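Local coordinates for protein BCL2-like 10 (Danio rerio, PDB 6FBX) that restrains apoptosis as a pro-survival member of the Bcl-2 family, binding the BH3 segment of the pro-apoptotic protein Bad, at residues Q12-A17 with T121-L126. Residues are numbered along the deposited sequence; the frame is centred on the assembly and turned at random.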
# COMPACT_ATOMS: atom_id res chain seq x y z
N GLN A 12 -5.28 8.76 -9.71
CA GLN A 12 -6.08 7.54 -9.57
C GLN A 12 -5.62 6.74 -8.36
O GLN A 12 -6.45 6.20 -7.61
CB GLN A 12 -5.98 6.69 -10.83
CG GLN A 12 -6.57 7.34 -12.07
CD GLN A 12 -8.07 7.50 -11.98
OE1 GLN A 12 -8.80 6.51 -11.97
NE2 GLN A 12 -8.53 8.74 -11.91
N THR A 13 -4.31 6.64 -8.16
CA THR A 13 -3.78 5.89 -7.02
C THR A 13 -4.09 6.60 -5.71
O THR A 13 -4.41 5.95 -4.71
CB THR A 13 -2.27 5.71 -7.19
OG1 THR A 13 -2.00 5.06 -8.43
CG2 THR A 13 -1.69 4.87 -6.05
N LEU A 14 -4.00 7.93 -5.69
CA LEU A 14 -4.30 8.67 -4.47
C LEU A 14 -5.73 8.42 -4.01
O LEU A 14 -5.98 8.16 -2.83
CB LEU A 14 -4.06 10.17 -4.70
CG LEU A 14 -4.27 11.09 -3.49
CD1 LEU A 14 -3.29 10.75 -2.37
CD2 LEU A 14 -4.13 12.54 -3.90
N LEU A 15 -6.69 8.51 -4.94
CA LEU A 15 -8.07 8.22 -4.60
C LEU A 15 -8.21 6.82 -4.02
O LEU A 15 -8.93 6.61 -3.03
CB LEU A 15 -8.97 8.38 -5.83
CG LEU A 15 -9.09 9.79 -6.41
CD1 LEU A 15 -9.77 9.75 -7.77
CD2 LEU A 15 -9.85 10.70 -5.47
N LEU A 16 -7.53 5.85 -4.62
CA LEU A 16 -7.61 4.47 -4.14
C LEU A 16 -7.00 4.33 -2.75
O LEU A 16 -7.59 3.72 -1.86
CB LEU A 16 -6.91 3.54 -5.14
CG LEU A 16 -7.20 2.05 -5.00
CD1 LEU A 16 -8.65 1.75 -5.34
CD2 LEU A 16 -6.26 1.26 -5.89
N ALA A 17 -5.81 4.90 -2.56
CA ALA A 17 -5.16 4.85 -1.25
C ALA A 17 -5.97 5.58 -0.20
O ALA A 17 -6.12 5.10 0.93
CB ALA A 17 -3.75 5.44 -1.35
N THR A 121 2.29 9.28 -0.42
CA THR A 121 3.53 8.54 -0.63
C THR A 121 3.30 7.34 -1.53
O THR A 121 4.09 7.08 -2.45
CB THR A 121 4.11 8.12 0.72
OG1 THR A 121 4.41 9.29 1.48
CG2 THR A 121 5.37 7.29 0.53
N ILE A 122 2.23 6.58 -1.29
CA ILE A 122 1.89 5.47 -2.19
C ILE A 122 1.64 5.99 -3.60
O ILE A 122 2.14 5.43 -4.58
CB ILE A 122 0.66 4.70 -1.66
CG1 ILE A 122 1.01 3.94 -0.37
CG2 ILE A 122 0.13 3.73 -2.72
CD1 ILE A 122 -0.20 3.34 0.32
N ALA A 123 0.85 7.06 -3.71
CA ALA A 123 0.51 7.60 -5.02
C ALA A 123 1.75 8.05 -5.78
O ALA A 123 1.90 7.76 -6.97
CB ALA A 123 -0.48 8.75 -4.86
N ASP A 124 2.65 8.76 -5.11
CA ASP A 124 3.86 9.23 -5.79
C ASP A 124 4.72 8.06 -6.25
O ASP A 124 5.30 8.09 -7.34
CB ASP A 124 4.67 10.15 -4.87
CG ASP A 124 4.04 11.52 -4.71
OD1 ASP A 124 4.31 12.19 -3.69
OD2 ASP A 124 3.26 11.93 -5.60
N TYR A 125 4.81 7.01 -5.43
CA TYR A 125 5.70 5.90 -5.74
C TYR A 125 5.16 5.08 -6.91
O TYR A 125 5.88 4.84 -7.89
CB TYR A 125 5.89 5.02 -4.51
CG TYR A 125 6.85 3.88 -4.74
CD1 TYR A 125 6.41 2.57 -4.81
CD2 TYR A 125 8.21 4.13 -4.92
CE1 TYR A 125 7.29 1.53 -5.03
CE2 TYR A 125 9.10 3.09 -5.14
CZ TYR A 125 8.63 1.80 -5.19
OH TYR A 125 9.52 0.77 -5.41
N LEU A 126 3.91 4.64 -6.83
CA LEU A 126 3.35 3.80 -7.89
C LEU A 126 3.08 4.62 -9.15
O LEU A 126 3.43 4.20 -10.26
CB LEU A 126 2.08 3.12 -7.40
CG LEU A 126 2.25 2.16 -6.22
CD1 LEU A 126 0.90 1.59 -5.80
CD2 LEU A 126 3.22 1.03 -6.54
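Thr13 and Ala123 account for more than half of the surface buried between segments 12-17 and 121-126, on helix 2-24 and helix 112-129, and they illustrate how small residues let two helices come close. The segment axes approach to 8.1 Å and run roughly antiparallel, at 146°. Thr13 holds CG2 anti to its backbone N, and this methyl reaches over the backbone of the partner helix, 3.7 Å from Ala123 CA. The same methyl meets Ile122 CG2 at 4.0 Å, the two side chains crossing at about a right angle, and it also touches Leu126 CD1, at a longer 4.2 Å. Ala123 answers with its own methyl: CB presses on the backbone of the facing helix, 3.7 Å from Leu14 N, and lies 3.9 Å from Leu14 CB. Here the CA atoms of Leu14 and Ala123 are just 5.0 Å apart. In the all-helical Bcl-2 fold, helices surround a buried central helix, here helix 88-107; Ile122 reaches it through Ile94, Phe95 and Thr98, placing this contact beside the core. Between segments 12-17 and 121-126 the contact is apolar, without a hydrogen bond, although the Asp124-Arg10 salt bridge joins the two helices nearby. Thr13 OG1, anti to its carbonyl carbon, is hydrogen-bonded to Leu9 O one turn earlier and to Trp140 NE1, which ties helix 139-146 to the same residue. Further along, Ala17 CB brushes Ile122 CD1 at 4.4 Å, while the side chain of Leu14 also touches Arg116, Ala119 and Glu120 of helix 112-129.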